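Local coordinates for protein imelysin (Bacteroides ovatus ATCC 8483, PDB 3OYV) that is an imelysin-family protein of the kind implicated in bacterial iron uptake, classed as a putative peptidase and probably working at the outer membrane, at residues Phe60-Ala71 and Asp223-Val234; Glu77-Ile85 and Glu286-Asp294. One frame throughout, in Å; residues are numbered along the deposited sequence. Where two conformers were deposited one is given.

Contact 1: residues Phe60-Ala71 and Asp223-Val234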
ATOM      1  N   PHE A  60      -4.077  17.184  12.261  1.00 12.36           N
ATOM      2  CA  PHE A  60      -3.223  17.562  11.160  1.00 12.76           C
ATOM      3  C   PHE A  60      -3.685  18.864  10.518  1.00 11.81           C
ATOM      4  O   PHE A  60      -2.855  19.705  10.180  1.00 13.33           O
ATOM      5  CB  PHE A  60      -3.157  16.432  10.146  1.00 12.24           C
ATOM      6  CG  PHE A  60      -1.949  16.483   9.232  1.00 12.18           C
ATOM      7  CD1 PHE A  60      -0.664  16.244   9.719  1.00 14.25           C
ATOM      8  CD2 PHE A  60      -2.098  16.771   7.890  1.00 13.28           C
ATOM      9  CE1 PHE A  60       0.440  16.271   8.854  1.00 14.96           C
ATOM     10  CE2 PHE A  60      -1.021  16.804   7.057  1.00 13.81           C
ATOM     11  CZ  PHE A  60       0.247  16.549   7.513  1.00 13.16           C
ATOM     12  N   LYS A  61      -4.991  19.030  10.323  1.00 12.19           N
ATOM     13  CA  LYS A  61      -5.501  20.274   9.754  1.00 11.59           C
ATOM     14  C   LYS A  61      -5.307  21.487  10.653  1.00 13.73           C
ATOM     15  O   LYS A  61      -5.194  22.615  10.159  1.00 14.25           O
ATOM     16  CB  LYS A  61      -6.992  20.162   9.393  1.00 12.35           C
ATOM     17  CG  LYS A  61      -7.202  19.171   8.280  1.00 11.92           C
ATOM     18  CD  LYS A  61      -8.667  19.058   7.837  1.00 12.55           C
ATOM     19  CE  LYS A  61      -9.512  18.321   8.877  1.00 13.26           C
ATOM     20  NZ  LYS A  61     -10.954  18.300   8.507  1.00 14.16           N
ATOM     21  N   ALA A  62      -5.320  21.277  11.960  1.00 13.89           N
ATOM     22  CA  ALA A  62      -5.141  22.385  12.902  1.00 14.01           C
ATOM     23  C   ALA A  62      -3.680  22.794  13.030  1.00 13.94           C
ATOM     24  O   ALA A  62      -3.376  23.974  13.202  1.00 16.26           O
ATOM     25  CB  ALA A  62      -5.686  22.017  14.297  1.00 15.26           C
ATOM     26  N   HIS A  63      -2.794  21.806  12.992  1.00 14.69           N
ATOM     27  CA  HIS A  63      -1.359  21.964  13.106  1.00 16.16           C
ATOM     28  C   HIS A  63      -0.953  23.054  14.097  1.00 16.50           C
ATOM     29  O   HIS A  63      -0.300  24.036  13.741  1.00 18.17           O
ATOM     30  CB  HIS A  63      -0.702  22.121  11.731  1.00 15.04           C
ATOM     31  CG  HIS A  63      -1.338  23.149  10.839  1.00 14.53           C
ATOM     32  ND1 HIS A  63      -1.202  24.507  11.046  1.00 16.95           N
ATOM     33  CD2 HIS A  63      -2.104  23.009   9.726  1.00 15.62           C
ATOM     34  CE1 HIS A  63      -1.863  25.155  10.100  1.00 15.55           C
ATOM     35  NE2 HIS A  63      -2.434  24.273   9.298  1.00 14.12           N
ATOM     36  N   SER A  64      -1.327  22.847  15.358  1.00 15.47           N
ATOM     37  CA  SER A  64      -1.184  23.892  16.368  1.00 18.67           C
ATOM     38  C   SER A  64      -0.110  23.620  17.406  1.00 23.73           C
ATOM     39  O   SER A  64       0.009  24.372  18.381  1.00 26.29           O
ATOM     40  CB  SER A  64      -2.516  24.062  17.069  1.00 19.22           C
ATOM     41  OG  SER A  64      -2.885  22.852  17.698  1.00 21.61           O
ATOM     42  N   GLY A  65       0.665  22.570  17.204  1.00 23.74           N
ATOM     43  CA  GLY A  65       1.700  22.185  18.167  1.00 26.48           C
ATOM     44  C   GLY A  65       2.548  21.082  17.593  1.00 29.58           C
ATOM     45  O   GLY A  65       2.172  20.455  16.607  1.00 30.80           O
ATOM     46  N   SER A  66       3.690  20.809  18.212  1.00 32.55           N
ATOM     47  CA  SER A  66       4.570  19.731  17.766  1.00 33.88           C
ATOM     48  C   SER A  66       3.754  18.449  17.603  1.00 34.18           C
ATOM     49  O   SER A  66       2.815  18.215  18.380  1.00 33.84           O
ATOM     50  CB  SER A  66       5.723  19.503  18.771  1.00 35.91           C
ATOM     51  OG  SER A  66       6.542  18.416  18.389  1.00 40.48           O
ATOM     52  N   PRO A  67       4.085  17.631  16.588  1.00 32.52           N
ATOM     53  CA  PRO A  67       5.156  17.780  15.606  1.00 32.10           C
ATOM     54  C   PRO A  67       4.766  18.628  14.384  1.00 28.25           C
ATOM     55  O   PRO A  67       5.599  18.806  13.483  1.00 30.11           O
ATOM     56  CB  PRO A  67       5.425  16.334  15.179  1.00 34.31           C
ATOM     57  CG  PRO A  67       4.095  15.660  15.324  1.00 34.97           C
ATOM     58  CD  PRO A  67       3.262  16.443  16.303  1.00 34.31           C
ATOM     59  N   TYR A  68       3.528  19.133  14.363  1.00 24.25           N
ATOM     60  CA  TYR A  68       3.030  19.950  13.244  1.00 20.82           C
ATOM     61  C   TYR A  68       2.512  21.274  13.754  1.00 19.44           C
ATOM     62  O   TYR A  68       1.348  21.411  14.165  1.00 19.52           O
ATOM     63  CB  TYR A  68       1.935  19.202  12.437  1.00 20.34           C
ATOM     64  CG  TYR A  68       2.458  17.878  11.935  1.00 21.03           C
ATOM     65  CD1 TYR A  68       3.554  17.813  11.085  1.00 20.62           C
ATOM     66  CD2 TYR A  68       1.901  16.680  12.370  1.00 22.83           C
ATOM     67  CE1 TYR A  68       4.066  16.606  10.666  1.00 23.63           C
ATOM     68  CE2 TYR A  68       2.396  15.472  11.937  1.00 19.95           C
ATOM     69  CZ  TYR A  68       3.487  15.431  11.102  1.00 21.75           C
ATOM     70  OH  TYR A  68       4.016  14.226  10.684  1.00 23.51           O
ATOM     71  N   ALA A  69       3.394  22.264  13.728  1.00 19.54           N
ATOM     72  CA  ALA A  69       3.105  23.574  14.287  1.00 20.25           C
ATOM     73  C   ALA A  69       2.747  24.627  13.236  1.00 18.49           C
ATOM     74  O   ALA A  69       2.470  25.781  13.598  1.00 20.68           O
ATOM     75  CB  ALA A  69       4.322  24.061  15.104  1.00 22.01           C
ATOM     76  N   SER A  70       2.773  24.225  11.962  1.00 16.25           N
ATOM     77  CA  SER A  70       2.495  25.139  10.871  1.00 16.51           C
ATOM     78  C   SER A  70       2.000  24.343   9.690  1.00 14.90           C
ATOM     79  O   SER A  70       2.250  23.138   9.596  1.00 15.69           O
ATOM     80  CB  SER A  70       3.771  25.911  10.477  1.00 17.01           C
ATOM     81  OG  SER A  70       4.729  25.053   9.888  1.00 18.17           O
ATOM     82  N   ALA A  71       1.353  25.023   8.755  1.00 14.81           N
ATOM     83  CA  ALA A  71       0.987  24.362   7.512  1.00 12.92           C
ATOM     84  C   ALA A  71       2.232  23.953   6.725  1.00 13.96           C
ATOM     85  O   ALA A  71       2.240  22.917   6.068  1.00 13.28           O
ATOM     86  CB  ALA A  71       0.047  25.248   6.657  1.00 13.49           C
ATOM     87  N   ASP A 223       0.692  29.995   6.429  1.00 14.65           N
ATOM     88  CA  ASP A 223      -0.582  29.302   6.684  1.00 14.18           C
ATOM     89  C   ASP A 223      -1.690  29.808   5.753  1.00 12.62           C
ATOM     90  O   ASP A 223      -2.555  29.037   5.316  1.00 14.06           O
ATOM     91  CB  ASP A 223      -1.013  29.450   8.146  1.00 15.20           C
ATOM     92  CG  ASP A 223      -0.202  28.589   9.113  1.00 17.48           C
ATOM     93  OD1 ASP A 223       0.727  27.870   8.707  1.00 15.54           O
ATOM     94  OD2 ASP A 223      -0.543  28.635  10.325  1.00 21.32           O
ATOM     95  N   ALA A 224      -1.688  31.093   5.398  1.00 12.85           N
ATOM     96  CA  ALA A 224      -2.731  31.583   4.501  1.00 13.59           C
ATOM     97  C   ALA A 224      -2.700  30.850   3.159  1.00 13.73           C
ATOM     98  O   ALA A 224      -3.732  30.518   2.584  1.00 13.09           O
ATOM     99  CB  ALA A 224      -2.596  33.104   4.271  1.00 14.44           C
ATOM    100  N   VAL A 225      -1.507  30.606   2.646  1.00 12.41           N
ATOM    101  CA  VAL A 225      -1.391  29.870   1.400  1.00 12.06           C
ATOM    102  C   VAL A 225      -1.610  28.370   1.585  1.00 11.48           C
ATOM    103  O   VAL A 225      -2.313  27.746   0.807  1.00 12.06           O
ATOM    104  CB  VAL A 225      -0.057  30.138   0.691  1.00 12.29           C
ATOM    105  CG1 VAL A 225       0.112  29.225  -0.509  1.00 13.26           C
ATOM    106  CG2 VAL A 225      -0.008  31.634   0.261  1.00 14.86           C
ATOM    107  N   LEU A 226      -1.016  27.782   2.616  1.00 10.80           N
ATOM    108  CA  LEU A 226      -0.949  26.322   2.699  1.00 10.18           C
ATOM    109  C   LEU A 226      -2.058  25.638   3.499  1.00 10.11           C
ATOM    110  O   LEU A 226      -2.329  24.469   3.286  1.00 11.19           O
ATOM    111  CB  LEU A 226       0.433  25.866   3.160  1.00 11.32           C
ATOM    112  CG  LEU A 226       1.605  26.143   2.187  1.00 12.68           C
ATOM    113  CD1 LEU A 226       2.909  25.643   2.823  1.00 14.76           C
ATOM    114  CD2 LEU A 226       1.391  25.509   0.845  1.00 13.64           C
ATOM    115  N   ASN A 227      -2.727  26.375   4.383  1.00 10.80           N
ATOM    116  CA  ASN A 227      -3.844  25.781   5.107  1.00  9.84           C
ATOM    117  C   ASN A 227      -4.867  25.106   4.191  1.00 10.07           C
ATOM    118  O   ASN A 227      -5.282  23.987   4.479  1.00 10.54           O
ATOM    119  CB  ASN A 227      -4.552  26.790   5.996  1.00 11.22           C
ATOM    120  CG  ASN A 227      -3.858  27.035   7.325  1.00 10.89           C
ATOM    121  OD1 ASN A 227      -2.807  26.478   7.620  1.00 14.01           O
ATOM    122  ND2 ASN A 227      -4.457  27.916   8.151  1.00 13.83           N
ATOM    123  N   PRO A 228      -5.329  25.787   3.125  1.00 10.29           N
ATOM    124  CA  PRO A 228      -6.347  25.131   2.299  1.00 10.31           C
ATOM    125  C   PRO A 228      -5.815  23.897   1.589  1.00  9.93           C
ATOM    126  O   PRO A 228      -6.583  22.987   1.278  1.00 11.37           O
ATOM    127  CB  PRO A 228      -6.802  26.225   1.321  1.00 12.58           C
ATOM    128  CG  PRO A 228      -5.967  27.344   1.531  1.00 16.53           C
ATOM    129  CD  PRO A 228      -5.169  27.214   2.803  1.00 12.30           C
ATOM    130  N   VAL A 229      -4.522  23.901   1.302  1.00  9.74           N
ATOM    131  CA  VAL A 229      -3.888  22.738   0.683  1.00  9.52           C
ATOM    132  C   VAL A 229      -3.950  21.552   1.692  1.00  9.73           C
ATOM    133  O   VAL A 229      -4.312  20.429   1.321  1.00  9.48           O
ATOM    134  CB  VAL A 229      -2.443  23.042   0.262  1.00 10.95           C
ATOM    135  CG1 VAL A 229      -1.737  21.746  -0.176  1.00 12.65           C
ATOM    136  CG2 VAL A 229      -2.411  24.122  -0.843  1.00 13.83           C
ATOM    137  N   VAL A 230      -3.586  21.808   2.947  1.00  8.98           N
ATOM    138  CA  VAL A 230      -3.598  20.767   3.989  1.00  9.25           C
ATOM    139  C   VAL A 230      -5.025  20.237   4.207  1.00  8.55           C
ATOM    140  O   VAL A 230      -5.257  19.029   4.272  1.00  9.74           O
ATOM    141  CB  VAL A 230      -2.948  21.220   5.275  1.00 10.69           C
ATOM    142  CG1 VAL A 230      -3.077  20.145   6.353  1.00 12.65           C
ATOM    143  CG2 VAL A 230      -1.463  21.602   5.034  1.00 12.19           C
ATOM    144  N   THR A 231      -5.982  21.136   4.284  1.00  9.46           N
ATOM    145  CA  THR A 231      -7.355  20.767   4.564  1.00  9.71           C
ATOM    146  C   THR A 231      -7.895  19.899   3.449  1.00  9.47           C
ATOM    147  O   THR A 231      -8.517  18.848   3.696  1.00 10.39           O
ATOM    148  CB  THR A 231      -8.187  22.032   4.821  1.00  9.97           C
ATOM    149  OG1 THR A 231      -7.723  22.611   6.015  1.00 12.56           O
ATOM    150  CG2 THR A 231      -9.696  21.726   4.885  1.00 12.32           C
ATOM    151  N   GLN A 232      -7.673  20.326   2.208  1.00  9.27           N
ATOM    152  CA  GLN A 232      -8.121  19.552   1.041  1.00  9.94           C
ATOM    153  C   GLN A 232      -7.469  18.176   0.971  1.00  9.00           C
ATOM    154  O   GLN A 232      -8.109  17.167   0.641  1.00 10.58           O
ATOM    155  CB  GLN A 232      -7.921  20.314  -0.272  1.00  9.91           C
ATOM    156  CG  GLN A 232      -8.251  19.603  -1.550  1.00 10.52           C
ATOM    157  CD  GLN A 232      -9.702  19.302  -1.747  1.00 10.75           C
ATOM    158  OE1 GLN A 232     -10.583  19.817  -1.051  1.00 13.23           O
ATOM    159  NE2 GLN A 232      -9.972  18.491  -2.738  1.00 11.28           N
ATOM    160  N   TYR A 233      -6.164  18.139   1.243  1.00  9.76           N
ATOM    161  CA  TYR A 233      -5.427  16.879   1.222  1.00  8.36           C
ATOM    162  C   TYR A 233      -6.010  15.875   2.211  1.00  9.21           C
ATOM    163  O   TYR A 233      -6.245  14.714   1.901  1.00  9.95           O
ATOM    164  CB  TYR A 233      -3.973  17.177   1.532  1.00 10.07           C
ATOM    165  CG  TYR A 233      -3.035  16.026   1.803  1.00  8.52           C
ATOM    166  CD1 TYR A 233      -2.347  15.379   0.792  1.00  9.28           C
ATOM    167  CD2 TYR A 233      -2.788  15.647   3.113  1.00  9.32           C
ATOM    168  CE1 TYR A 233      -1.449  14.345   1.074  1.00 10.02           C
ATOM    169  CE2 TYR A 233      -1.866  14.658   3.427  1.00 10.09           C
ATOM    170  CZ  TYR A 233      -1.192  14.031   2.393  1.00  9.33           C
ATOM    171  OH  TYR A 233      -0.247  13.073   2.697  1.00 11.44           O
ATOM    172  N   VAL A 234      -6.269  16.343   3.411  1.00  8.83           N
ATOM    173  CA  VAL A 234      -6.814  15.457   4.450  1.00  9.44           C
ATOM    174  C   VAL A 234      -8.240  15.044   4.096  1.00 10.07           C
ATOM    175  O   VAL A 234      -8.589  13.849   4.142  1.00 10.14           O
ATOM    176  CB  VAL A 234      -6.772  16.133   5.825  1.00  9.93           C
ATOM    177  CG1 VAL A 234      -7.585  15.354   6.876  1.00 11.71           C
ATOM    178  CG2 VAL A 234      -5.301  16.336   6.299  1.00 11.35           C
TER
HETATM  179  O   HOH W   1      -4.737  23.615   7.611  1.00 17.14           O
HETATM  180  O   HOH W   2      -0.255  26.851  12.276  1.00 23.16           O
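Asp223, in the first turn of helix 223-261, reaches with its carboxylate for the backbone of Ala71, which opens helix 71-102. From CB the chain passes to CG, set beside the backbone N (chi1 -74°), and there it forks. OD1 accepts the Ala71 N-H at 2.9 Å in a nearly straight bond (166°), the donor coming from above the carboxylate plane; OD2 accepts a hydrogen bond from water 2, which also bonds His63 ND1. With an alanine in its place, the Ala71 N-H would probably lose its acceptor and water 2 its tie to helix 223-261. The methyl of Ala71, small enough for the place, is a knob in the hole formed by Asp223, Leu226, Asn227 and Val230, with its CB 3.6 Å from Leu226 CB. His63 turns an edge to Asn227, and its NE2 makes a weak, bent bond (117°) to Asn227 OD1. Farther along, apolar branches pack: Phe60 CD2 lies 3.6 Å from Val234 CG2, and the methylenes of Lys61 pass over Thr231 and Val234 before NZ pairs with Asp235. The end of helix 56-62, His63 and the start of helix 71-102 thus pack on helix 223-261, while helix 149-156 meets Val225 and Val229.

Contact 2: residues Glu77-Ile85 and Glu286-Asp294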
ATOM      1  N   GLU A  77       6.047  17.340   5.438  1.00 14.71           N
ATOM      2  CA  GLU A  77       5.792  15.929   5.716  1.00 13.96           C
ATOM      3  C   GLU A  77       5.116  15.284   4.495  1.00 13.94           C
ATOM      4  O   GLU A  77       5.501  14.204   4.070  1.00 14.69           O
ATOM      5  CB  GLU A  77       4.924  15.754   6.971  1.00 14.61           C
ATOM      6  CG  GLU A  77       4.637  14.288   7.352  1.00 14.12           C
ATOM      7  CD  GLU A  77       5.849  13.554   7.898  1.00 15.62           C
ATOM      8  OE1 GLU A  77       6.932  14.158   8.105  1.00 20.67           O
ATOM      9  OE2 GLU A  77       5.746  12.334   8.131  1.00 18.87           O
ATOM     10  N   ILE A  78       4.122  15.978   3.941  1.00 12.30           N
ATOM     11  CA  ILE A  78       3.432  15.459   2.748  1.00 11.82           C
ATOM     12  C   ILE A  78       4.433  15.158   1.618  1.00 11.93           C
ATOM     13  O   ILE A  78       4.435  14.076   1.013  1.00 12.08           O
ATOM     14  CB  ILE A  78       2.328  16.413   2.231  1.00 11.29           C
ATOM     15  CG1 ILE A  78       1.191  16.470   3.249  1.00 11.07           C
ATOM     16  CG2 ILE A  78       1.883  16.061   0.811  1.00 11.06           C
ATOM     17  CD1 ILE A  78       0.190  17.595   3.015  1.00 13.28           C
ATOM     18  N   VAL A  79       5.299  16.130   1.336  1.00 11.18           N
ATOM     19  CA  VAL A  79       6.235  16.000   0.225  1.00 12.58           C
ATOM     20  C   VAL A  79       7.314  14.945   0.527  1.00 12.28           C
ATOM     21  O   VAL A  79       7.637  14.124  -0.339  1.00 14.27           O
ATOM     22  CB  VAL A  79       6.842  17.371  -0.151  1.00 13.09           C
ATOM     23  CG1 VAL A  79       7.975  17.216  -1.181  1.00 15.19           C
ATOM     24  CG2 VAL A  79       5.732  18.307  -0.670  1.00 14.08           C
ATOM     25  N   ASP A  80       7.795  14.939   1.767  1.00 13.94           N
ATOM     26  CA  ASP A  80       8.777  13.927   2.203  1.00 15.20           C
ATOM     27  C   ASP A  80       8.220  12.529   1.999  1.00 14.26           C
ATOM     28  O   ASP A  80       8.924  11.634   1.530  1.00 15.43           O
ATOM     29  CB  ASP A  80       9.108  14.056   3.686  1.00 16.05           C
ATOM     30  CG  ASP A  80      10.148  15.140   3.994  1.00 21.74           C
ATOM     31  OD1 ASP A  80      10.802  15.639   3.063  1.00 22.12           O
ATOM     32  OD2 ASP A  80      10.284  15.447   5.195  1.00 23.47           O
ATOM     33  N   LYS A  81       6.953  12.332   2.349  1.00 12.93           N
ATOM     34  CA  LYS A  81       6.379  10.990   2.266  1.00 12.65           C
ATOM     35  C   LYS A  81       6.046  10.572   0.833  1.00 11.33           C
ATOM     36  O   LYS A  81       6.100   9.379   0.499  1.00 12.23           O
ATOM     37  CB  LYS A  81       5.184  10.897   3.198  1.00 12.65           C
ATOM     38  CG  LYS A  81       5.655  10.830   4.653  1.00 13.49           C
ATOM     39  CD  LYS A  81       6.212   9.460   4.996  1.00 16.54           C
ATOM     40  CE  LYS A  81       6.837   9.410   6.373  1.00 18.15           C
ATOM     41  NZ  LYS A  81       7.249   7.997   6.668  1.00 19.11           N
ATOM     42  N   CYS A  82       5.787  11.535  -0.054  1.00 11.94           N
ATOM     43  CA  CYS A  82       5.741  11.259  -1.502  1.00 12.60           C
ATOM     44  C   CYS A  82       7.120  10.799  -2.014  1.00 12.14           C
ATOM     45  O   CYS A  82       7.226   9.825  -2.788  1.00 13.54           O
ATOM     46  CB  CYS A  82       5.310  12.505  -2.287  1.00 12.03           C
ATOM     47  SG  CYS A  82       3.548  12.943  -2.147  1.00 12.57           S
ATOM     48  N   ALA A  83       8.166  11.538  -1.632  1.00 13.24           N
ATOM     49  CA  ALA A  83       9.542  11.220  -2.019  1.00 13.79           C
ATOM     50  C   ALA A  83       9.904   9.828  -1.513  1.00 13.82           C
ATOM     51  O   ALA A  83      10.474   9.010  -2.254  1.00 15.03           O
ATOM     52  CB  ALA A  83      10.532  12.275  -1.469  1.00 14.37           C
ATOM     53  N   GLU A  84       9.529   9.544  -0.270  1.00 13.17           N
ATOM     54  CA  GLU A  84       9.846   8.239   0.318  0.60 14.21           C
ATOM     55  C   GLU A  84       9.267   7.074  -0.443  1.00 14.10           C
ATOM     56  O   GLU A  84       9.933   6.079  -0.666  1.00 14.95           O
ATOM     57  CB  GLU A  84       9.353   8.155   1.739  0.60 15.70           C
ATOM     58  CG  GLU A  84      10.160   8.923   2.715  0.60 17.56           C
ATOM     59  CD  GLU A  84       9.812   8.577   4.145  0.60 20.95           C
ATOM     60  OE1 GLU A  84       9.100   7.563   4.368  0.60 22.06           O
ATOM     61  OE2 GLU A  84      10.232   9.326   5.049  0.60 26.31           O
ATOM     62  N   ILE A  85       8.002   7.163  -0.848  1.00 13.19           N
ATOM     63  CA  ILE A  85       7.441   6.056  -1.632  1.00 13.06           C
ATOM     64  C   ILE A  85       8.049   5.933  -3.028  1.00 13.27           C
ATOM     65  O   ILE A  85       8.242   4.812  -3.528  1.00 14.39           O
ATOM     66  CB  ILE A  85       5.877   6.042  -1.649  1.00 12.70           C
ATOM     67  CG1 ILE A  85       5.375   4.668  -2.100  1.00 12.83           C
ATOM     68  CG2 ILE A  85       5.290   7.119  -2.534  1.00 11.89           C
ATOM     69  CD1 ILE A  85       5.758   3.499  -1.178  1.00 14.84           C
ATOM     70  N   GLU A 286       0.073   4.774  -0.159  1.00  9.13           N
ATOM     71  CA  GLU A 286       1.464   4.612   0.273  0.60  9.74           C
ATOM     72  C   GLU A 286       2.341   5.853   0.148  1.00 11.09           C
ATOM     73  O   GLU A 286       3.458   5.831   0.628  1.00 11.19           O
ATOM     74  CB  GLU A 286       2.118   3.387  -0.355  0.60  9.08           C
ATOM     75  CG  GLU A 286       1.458   2.071   0.048  0.60 11.36           C
ATOM     76  CD  GLU A 286       2.144   0.826  -0.507  0.60  9.89           C
ATOM     77  OE1 GLU A 286       3.396   0.804  -0.657  0.60 12.64           O
ATOM     78  OE2 GLU A 286       1.433  -0.135  -0.797  0.60 12.33           O
ATOM     79  N   ALA A 287       1.830   6.948  -0.434  1.00 10.60           N
ATOM     80  CA  ALA A 287       2.498   8.253  -0.348  1.00 10.48           C
ATOM     81  C   ALA A 287       2.247   8.974   0.973  1.00 10.52           C
ATOM     82  O   ALA A 287       2.839  10.019   1.211  1.00 11.14           O
ATOM     83  CB  ALA A 287       2.127   9.160  -1.541  1.00 10.30           C
ATOM     84  N   PHE A 288       1.375   8.429   1.837  1.00  9.50           N
ATOM     85  CA  PHE A 288       1.109   9.009   3.137  1.00  9.81           C
ATOM     86  C   PHE A 288       1.266   7.982   4.247  1.00  9.83           C
ATOM     87  O   PHE A 288       0.376   7.810   5.091  1.00 10.33           O
ATOM     88  CB  PHE A 288      -0.209   9.810   3.235  1.00 11.25           C
ATOM     89  CG  PHE A 288      -1.395   9.244   2.497  1.00  9.85           C
ATOM     90  CD1 PHE A 288      -1.596   9.531   1.166  1.00 10.20           C
ATOM     91  CD2 PHE A 288      -2.402   8.574   3.177  1.00 10.17           C
ATOM     92  CE1 PHE A 288      -2.742   9.119   0.491  1.00 11.17           C
ATOM     93  CE2 PHE A 288      -3.541   8.153   2.539  1.00 10.87           C
ATOM     94  CZ  PHE A 288      -3.738   8.425   1.185  1.00 10.85           C
ATOM     95  N   LEU A 289       2.427   7.321   4.271  1.00  9.91           N
ATOM     96  CA  LEU A 289       2.771   6.396   5.356  1.00 11.27           C
ATOM     97  C   LEU A 289       3.353   7.175   6.539  1.00 11.82           C
ATOM     98  O   LEU A 289       4.545   7.074   6.871  1.00 13.76           O
ATOM     99  CB  LEU A 289       3.717   5.306   4.859  1.00 11.31           C
ATOM    100  CG  LEU A 289       3.160   4.329   3.815  1.00 12.95           C
ATOM    101  CD1 LEU A 289       4.264   3.492   3.139  1.00 14.62           C
ATOM    102  CD2 LEU A 289       2.092   3.405   4.439  1.00 13.66           C
ATOM    103  N   PHE A 290       2.502   7.997   7.149  1.00 10.80           N
ATOM    104  CA  PHE A 290       2.835   8.744   8.339  1.00 11.51           C
ATOM    105  C   PHE A 290       1.631   8.818   9.247  1.00 11.88           C
ATOM    106  O   PHE A 290       0.526   8.466   8.857  1.00 12.50           O
ATOM    107  CB  PHE A 290       3.356  10.166   8.015  1.00 12.77           C
ATOM    108  CG  PHE A 290       2.308  11.122   7.514  1.00 13.15           C
ATOM    109  CD1 PHE A 290       2.045  11.238   6.150  1.00 15.09           C
ATOM    110  CD2 PHE A 290       1.640  11.937   8.389  1.00 14.50           C
ATOM    111  CE1 PHE A 290       1.102  12.165   5.709  1.00 14.40           C
ATOM    112  CE2 PHE A 290       0.688  12.837   7.961  1.00 16.83           C
ATOM    113  CZ  PHE A 290       0.435  12.963   6.627  1.00 15.73           C
ATOM    114  N   GLY A 291       1.845   9.253  10.484  1.00 13.13           N
ATOM    115  CA  GLY A 291       0.772   9.301  11.449  1.00 12.72           C
ATOM    116  C   GLY A 291       0.370   7.893  11.837  1.00 12.50           C
ATOM    117  O   GLY A 291       1.227   7.005  11.922  1.00 12.99           O
ATOM    118  N   PRO A 292      -0.925   7.672  12.072  1.00 12.11           N
ATOM    119  CA  PRO A 292      -1.388   6.367  12.563  1.00 12.64           C
ATOM    120  C   PRO A 292      -0.825   5.136  11.891  1.00 12.36           C
ATOM    121  O   PRO A 292      -0.408   4.194  12.574  1.00 13.56           O
ATOM    122  CB  PRO A 292      -2.901   6.473  12.408  1.00 13.22           C
ATOM    123  CG  PRO A 292      -3.184   7.918  12.681  1.00 13.49           C
ATOM    124  CD  PRO A 292      -2.012   8.669  12.061  1.00 12.36           C
ATOM    125  N   VAL A 293      -0.762   5.118  10.572  1.00 11.83           N
ATOM    126  CA  VAL A 293      -0.309   3.892   9.893  1.00 11.54           C
ATOM    127  C   VAL A 293       1.180   3.616  10.176  1.00 11.82           C
ATOM    128  O   VAL A 293       1.625   2.484  10.055  1.00 13.91           O
ATOM    129  CB  VAL A 293      -0.563   3.950   8.361  1.00 11.29           C
ATOM    130  CG1 VAL A 293       0.466   4.899   7.685  1.00 12.10           C
ATOM    131  CG2 VAL A 293      -0.553   2.543   7.728  1.00 13.09           C
ATOM    132  N   ASP A 294       1.928   4.658  10.557  1.00 13.25           N
ATOM    133  CA  ASP A 294       3.367   4.561  10.791  1.00 14.78           C
ATOM    134  C   ASP A 294       3.682   4.471  12.279  1.00 16.32           C
ATOM    135  O   ASP A 294       4.819   4.760  12.686  1.00 20.35           O
ATOM    136  CB  ASP A 294       4.038   5.802  10.177  1.00 16.14           C
ATOM    137  CG  ASP A 294       5.553   5.743  10.143  1.00 19.69           C
ATOM    138  OD1 ASP A 294       6.109   4.678   9.777  1.00 24.52           O
ATOM    139  OD2 ASP A 294       6.170   6.818  10.414  1.00 24.08           O
TER
HETATM  140  O   HOH W   3       1.887  12.593   1.135  1.00 12.05           O
HETATM  141  O   HOH W   4       4.978   7.424   2.246  1.00 12.54           O
HETATM  142  O   HOH W   5       8.093   8.254   9.282  1.00 31.05           O
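Lys81 sends its ammonium group to the carbonyl of Leu289, NZ lying 2.9 Å from O. With CG beside the backbone N (chi1 -74°), a bend at chi2 (-75°) turns the chain before it runs out extended; CG touches the Phe290 ring obliquely and CE comes to 3.9 Å from Phe290 CB. A long, flexible residue suits this place: its methylenes reach past Phe290 while NZ meets Asp294 OD2 through water 5 and, in one of two conformers of Glu84, forms a salt bridge with Glu84 OE1. Glu77 runs past the ring in the opposite sense: with CG anti to the backbone N and a turn at chi2, CG stands over one face in a CH-pi contact, 4.0 Å from the centroid, its carboxylate plane 82° from the ring's and OE2 3.2 Å from Phe290 CB. The accepting carbonyl belongs to the centre of an inverse gamma turn in the loop joining helices 265-283 and 298-303, which lies against helix 71-102. Waters 3 and 4 bridge facing carbonyls, Ile78 to Ala287 and Lys81 to Glu286. Small Ala287 lets the backbones approach, Cys82 CA and Ala287 CA being 4.6 Å apart. Branched Ile85 rests CG2 3.7 Å from Ala287 CA.

How the contacts relate
Helix 71-102 runs through both contacts: its first residue belongs to contact 1, and its later turns, residues 77-85, carry contact 2. The centres are about 15 Å apart, yet the two touch directly. Tyr233 is the main bridge, its OH 3.3 Å from Phe288 CB and its CZ 3.5 Å from Ile78 CG1. Tyr68 OH comes 3.4 Å from Glu77 CG, and the rings of Phe60 and Phe290 also meet. Contact 1 lies farther out, about 24 Å from the chain centre against about 11 Å for contact 2. In one of its two conformers, Glu286 of contact 2 hydrogen-bonds a glycerol, probably from the crystallisation liquor, and lies near an unidentified ligand, consistent with a pocket there.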